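Local coordinates for Non-structural protein 3 (PDB 6LN0), which probably works as a multidomain replicase component of porcine deltacoronavirus, joining a macro domain to a papain-like cysteine protease that carries a zinc site, at residues A[259-264]-A[298-303]; A[264-269]-A[318-323]. All blocks are in the same frame, centred on the assembly; numbering follows the deposited sequence.

Contact 1: A[259-264]-A[298-303]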
loop_
_atom_site.group_PDB
_atom_site.type_symbol
_atom_site.label_atom_id
_atom_site.label_comp_id
_atom_site.label_asym_id
_atom_site.label_seq_id
_atom_site.Cartn_x
_atom_site.Cartn_y
_atom_site.Cartn_z
ATOM N N ASN A 259 24.245 13.472 -8.817
ATOM C CA ASN A 259 23.442 14.428 -8.075
ATOM C C ASN A 259 23.830 15.897 -8.350
ATOM O O ASN A 259 23.492 16.760 -7.530
ATOM C CB ASN A 259 23.541 14.130 -6.575
ATOM C CG ASN A 259 24.926 14.401 -6.019
ATOM O OD1 ASN A 259 25.875 14.597 -6.781
ATOM N ND2 ASN A 259 25.049 14.426 -4.692
ATOM N N CYS A 260 24.545 16.212 -9.439
ATOM C CA CYS A 260 25.036 17.585 -9.582
ATOM C C CYS A 260 23.896 18.547 -9.867
ATOM O O CYS A 260 23.918 19.688 -9.389
ATOM C CB CYS A 260 26.129 17.665 -10.664
ATOM S SG CYS A 260 25.670 17.050 -12.303
ATOM N N PHE A 261 22.880 18.086 -10.601
ATOM C CA PHE A 261 21.670 18.880 -10.787
ATOM C C PHE A 261 21.029 19.294 -9.468
ATOM O O PHE A 261 20.332 20.314 -9.426
ATOM C CB PHE A 261 20.648 18.133 -11.660
ATOM C CG PHE A 261 19.835 17.083 -10.932
ATOM C CD1 PHE A 261 20.398 15.879 -10.551
ATOM C CD2 PHE A 261 18.492 17.294 -10.677
ATOM C CE1 PHE A 261 19.619 14.905 -9.898
ATOM C CE2 PHE A 261 17.713 16.343 -10.034
ATOM C CZ PHE A 261 18.283 15.145 -9.641
ATOM N N VAL A 262 21.284 18.569 -8.385
ATOM C CA VAL A 262 20.719 18.955 -7.099
ATOM C C VAL A 262 21.604 19.981 -6.412
ATOM O O VAL A 262 21.134 21.048 -5.997
ATOM C CB VAL A 262 20.501 17.716 -6.207
ATOM C CG1 VAL A 262 20.076 18.134 -4.829
ATOM C CG2 VAL A 262 19.487 16.797 -6.831
ATOM N N SER A 263 22.897 19.670 -6.275
ATOM C CA SER A 263 23.841 20.622 -5.684
ATOM C C SER A 263 23.829 21.960 -6.418
ATOM O O SER A 263 23.877 23.014 -5.783
ATOM C CB SER A 263 25.261 20.040 -5.671
ATOM O OG SER A 263 25.587 19.467 -6.930
ATOM N N ALA A 264 23.766 21.951 -7.743
ATOM C CA ALA A 264 23.749 23.232 -8.448
ATOM C C ALA A 264 22.485 24.031 -8.100
ATOM O O ALA A 264 22.540 25.251 -7.876
ATOM C CB ALA A 264 23.869 23.010 -9.955
ATOM N N TRP A 298 13.379 14.802 -0.771
ATOM C CA TRP A 298 12.301 15.651 -1.257
ATOM C C TRP A 298 12.599 16.216 -2.646
ATOM O O TRP A 298 11.692 16.338 -3.477
ATOM C CB TRP A 298 12.043 16.773 -0.255
ATOM C CG TRP A 298 10.946 17.680 -0.675
ATOM C CD1 TRP A 298 9.595 17.395 -0.725
ATOM C CD2 TRP A 298 11.085 19.037 -1.108
ATOM N NE1 TRP A 298 8.899 18.501 -1.159
ATOM C CE2 TRP A 298 9.782 19.521 -1.397
ATOM C CE3 TRP A 298 12.173 19.889 -1.271
ATOM C CZ2 TRP A 298 9.556 20.814 -1.855
ATOM C CZ3 TRP A 298 11.941 21.184 -1.717
ATOM C CH2 TRP A 298 10.651 21.632 -2.002
ATOM N N ILE A 299 13.853 16.576 -2.935
ATOM C CA ILE A 299 14.133 17.132 -4.259
ATOM C C ILE A 299 13.937 16.069 -5.321
ATOM O O ILE A 299 13.324 16.317 -6.367
ATOM C CB ILE A 299 15.550 17.726 -4.340
ATOM C CG1 ILE A 299 15.782 18.725 -3.226
ATOM C CG2 ILE A 299 15.771 18.349 -5.701
ATOM C CD1 ILE A 299 15.554 20.068 -3.598
ATOM N N TYR A 300 14.470 14.875 -5.079
ATOM C CA TYR A 300 14.362 13.810 -6.070
ATOM C C TYR A 300 12.915 13.412 -6.313
ATOM O O TYR A 300 12.518 13.184 -7.463
ATOM C CB TYR A 300 15.150 12.591 -5.622
ATOM C CG TYR A 300 16.596 12.563 -6.075
ATOM C CD1 TYR A 300 16.947 11.956 -7.267
ATOM C CD2 TYR A 300 17.608 13.108 -5.283
ATOM C CE1 TYR A 300 18.252 11.893 -7.670
ATOM C CE2 TYR A 300 18.910 13.048 -5.675
ATOM C CZ TYR A 300 19.233 12.442 -6.879
ATOM O OH TYR A 300 20.541 12.379 -7.296
ATOM N N ALA A 301 12.110 13.307 -5.244
ATOM C CA ALA A 301 10.714 12.887 -5.412
ATOM C C ALA A 301 9.872 13.981 -6.068
ATOM O O ALA A 301 8.955 13.687 -6.841
ATOM C CB ALA A 301 10.102 12.496 -4.064
ATOM N N SER A 302 10.154 15.248 -5.757
ATOM C CA SER A 302 9.397 16.334 -6.376
ATOM C C SER A 302 9.686 16.458 -7.874
ATOM O O SER A 302 8.804 16.883 -8.629
ATOM C CB SER A 302 9.697 17.662 -5.677
ATOM O OG SER A 302 9.358 17.602 -4.302
ATOM N N THR A 303 10.900 16.115 -8.323
ATOM C CA THR A 303 11.250 16.234 -9.736
ATOM C C THR A 303 11.246 14.887 -10.449
ATOM O O THR A 303 11.656 14.809 -11.608
ATOM C CB THR A 303 12.612 16.946 -9.915
ATOM O OG1 THR A 303 13.662 16.211 -9.287
ATOM C CG2 THR A 303 12.594 18.305 -9.286
#

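Contact 2: A[264-269]-A[318-323]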
loop_
_atom_site.group_PDB
_atom_site.type_symbol
_atom_site.label_atom_id
_atom_site.label_comp_id
_atom_site.label_asym_id
_atom_site.label_seq_id
_atom_site.Cartn_x
_atom_site.Cartn_y
_atom_site.Cartn_z
ATOM N N ALA A 264 23.766 21.951 -7.743
ATOM C CA ALA A 264 23.749 23.232 -8.448
ATOM C C ALA A 264 22.485 24.031 -8.100
ATOM O O ALA A 264 22.540 25.251 -7.876
ATOM C CB ALA A 264 23.869 23.010 -9.955
ATOM N N GLY A 265 21.340 23.352 -8.010
ATOM C CA GLY A 265 20.111 24.056 -7.677
ATOM C C GLY A 265 20.117 24.597 -6.259
ATOM O O GLY A 265 19.796 25.766 -6.030
ATOM N N VAL A 266 20.486 23.751 -5.287
ATOM C CA VAL A 266 20.597 24.178 -3.891
ATOM C C VAL A 266 21.656 25.253 -3.697
ATOM O O VAL A 266 21.544 26.084 -2.784
ATOM C CB VAL A 266 20.882 22.959 -2.994
ATOM C CG1 VAL A 266 20.856 23.368 -1.523
ATOM C CG2 VAL A 266 19.854 21.868 -3.278
ATOM N N ASN A 267 22.716 25.244 -4.507
ATOM C CA ASN A 267 23.753 26.243 -4.291
ATOM C C ASN A 267 23.349 27.608 -4.839
ATOM O O ASN A 267 23.600 28.626 -4.191
ATOM C CB ASN A 267 25.072 25.767 -4.885
ATOM C CG ASN A 267 25.684 24.652 -4.060
ATOM O OD1 ASN A 267 25.319 24.467 -2.880
ATOM N ND2 ASN A 267 26.585 23.885 -4.667
ATOM N N LEU A 268 22.722 27.657 -6.017
ATOM C CA LEU A 268 22.060 28.886 -6.449
ATOM C C LEU A 268 21.092 29.385 -5.382
ATOM O O LEU A 268 21.110 30.564 -5.010
ATOM C CB LEU A 268 21.321 28.651 -7.764
ATOM C CG LEU A 268 20.619 29.845 -8.384
ATOM C CD1 LEU A 268 21.612 30.939 -8.733
ATOM C CD2 LEU A 268 19.877 29.383 -9.629
ATOM N N PHE A 269 20.247 28.487 -4.863
ATOM C CA PHE A 269 19.229 28.914 -3.911
ATOM C C PHE A 269 19.873 29.544 -2.685
ATOM O O PHE A 269 19.414 30.582 -2.197
ATOM C CB PHE A 269 18.318 27.741 -3.497
ATOM C CG PHE A 269 17.244 28.155 -2.539
ATOM C CD1 PHE A 269 17.471 28.145 -1.172
ATOM C CD2 PHE A 269 16.043 28.650 -3.007
ATOM C CE1 PHE A 269 16.508 28.594 -0.296
ATOM C CE2 PHE A 269 15.072 29.104 -2.131
ATOM C CZ PHE A 269 15.298 29.058 -0.778
ATOM N N SER A 318 13.636 25.876 -9.704
ATOM C CA SER A 318 12.249 26.303 -9.801
ATOM C C SER A 318 11.401 25.662 -8.709
ATOM O O SER A 318 10.485 26.298 -8.172
ATOM C CB SER A 318 11.697 25.975 -11.182
ATOM O OG SER A 318 10.284 25.826 -11.116
ATOM N N LEU A 319 11.696 24.406 -8.357
ATOM C CA LEU A 319 11.022 23.767 -7.232
ATOM C C LEU A 319 11.292 24.513 -5.933
ATOM O O LEU A 319 10.366 24.826 -5.180
ATOM C CB LEU A 319 11.470 22.313 -7.108
ATOM C CG LEU A 319 11.044 21.692 -5.783
ATOM C CD1 LEU A 319 9.605 21.273 -5.885
ATOM C CD2 LEU A 319 11.935 20.518 -5.447
ATOM N N LEU A 320 12.558 24.827 -5.661
ATOM C CA LEU A 320 12.902 25.493 -4.411
ATOM C C LEU A 320 12.248 26.860 -4.315
ATOM O O LEU A 320 11.651 27.203 -3.286
ATOM C CB LEU A 320 14.418 25.621 -4.287
ATOM C CG LEU A 320 15.162 24.284 -4.324
ATOM C CD1 LEU A 320 16.664 24.532 -4.129
ATOM C CD2 LEU A 320 14.591 23.279 -3.288
ATOM N N VAL A 321 12.343 27.654 -5.392
ATOM C CA VAL A 321 11.861 29.038 -5.360
ATOM C C VAL A 321 10.345 29.081 -5.174
ATOM O O VAL A 321 9.820 29.887 -4.397
ATOM C CB VAL A 321 12.304 29.791 -6.634
ATOM C CG1 VAL A 321 11.472 31.041 -6.825
ATOM C CG2 VAL A 321 13.774 30.137 -6.561
ATOM N N SER A 322 9.621 28.210 -5.862
ATOM C CA SER A 322 8.173 28.206 -5.707
ATOM C C SER A 322 7.714 27.715 -4.331
ATOM O O SER A 322 6.558 27.953 -3.970
ATOM C CB SER A 322 7.529 27.353 -6.786
ATOM O OG SER A 322 7.811 26.019 -6.511
ATOM N N ASN A 323 8.568 27.040 -3.552
ATOM C CA ASN A 323 8.229 26.671 -2.182
ATOM C C ASN A 323 8.739 27.682 -1.174
ATOM O O ASN A 323 8.840 27.364 0.025
ATOM C CB ASN A 323 8.769 25.291 -1.832
ATOM C CG ASN A 323 7.889 24.205 -2.330
ATOM O OD1 ASN A 323 6.978 23.757 -1.640
ATOM N ND2 ASN A 323 8.156 23.756 -3.534
#

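Contact 1: A[259-264]-A[298-303]
The Y300 ring receives F261 CZ over one face, 3.8 Å above its plane and offset toward the rim, while the F261 ring presents its edge with Y300 CE1 in its plane. Planes 85° apart and centroids 5.4 Å apart define a T-shaped (edge-to-face) stack, F261 being the edge partner. One face of F261 is covered from within its own helix by V262 CG2, 3.4 Å above the ring plane, over its centre.

The stack joins helix 293-302 to the start of helix 260-270 in the helical part of the papain-like peptidase fold. The neighbouring C260 points away from this packing and touches H398, consistent with the cysteine-histidine pair of such peptidases.

V262 CG2 also meets Y300 CE2 at 4.0 Å and I299 CG2 at 4.2 Å. F261 CG, between backbone N and carbonyl carbon (chi1 80°), leaves the ring against V262 CG2 with CZ at Y300. At N259 the amide is held by K256 N and K254 O, and its CB lies 3.5 Å from Y300 OH. Across from F261, T303 OG1 sits 4.1 Å from CE2, near the ring plane, and donates back to I299 O at 2.9 Å, from above the carbonyl plane.

Contact 2: A[264-269]-A[318-323]
Helix 264-269 and helix 318-322 run in roughly the same direction, their axes inclined by 38° and 9.8 Å apart at closest approach. The nearest backbone pair is F269 and L320, with CA atoms 7.2 Å apart, so the approach falls at the C-terminal end of 264-269 and near the middle of 318-323. G265, one turn before F269, has no side chain and offers backbone instead: its carbonyl O lies 3.9 Å from L320 CD1.

L320 has the largest share of the packing. Its CG is anti to the carbonyl carbon, and chi2 of -177° extends CD1 away from CA toward the other helix. That methyl meets F269 CB at 3.7 Å and V266 CG2 at 4.2 Å, so it rests on residues of one helical turn, G265, V266 and F269. The other branch, CD2, turns instead toward W298 and I299 of helix 293-302. The contact thus belongs to the helical packing of the papain-like peptidase domain, with L320 placed where three helices meet.

F269 crosses L320 obliquely. With CG anti to its backbone N (chi1 -179°), the ring reaches across to the backbone end of the L320 side chain, CD2 coming within 3.7 Å of L320 CB. V321 CG2 lies at the edge of the same ring, near its plane, in a looser approach. Beyond the two segments, F276 stacks on F269, and Y274 touches both F269 and V321.

N323 folds its amide back onto the preceding turn. ND2 donates to L319 O at 3.0 Å with a nearly straight N-H...O angle, the acceptor lying in the amide plane; L319 O takes the N323 backbone N as well, and the other end of the amide, OD1, accepts from R277 NE.

The centres of contacts 1 and 2 are about 9 Å apart, and both use helix 260-270: its first turns pack on helix 293-302, its later ones on helix 313-322, with A264 common to both. Along the chain the segments alternate, 259-264, 264-269, 298-303, 318-323, so the two connections cross. The partner helices follow each other in sequence and also touch, I299 CD1 lying 3.4 Å from L320 CD2, which closes a three-helix core. Such a core is consistent with the helical thumb subdomain of coronavirus papain-like proteases, whereas the zinc ion is bound separately by C334, C335, C360 and C363.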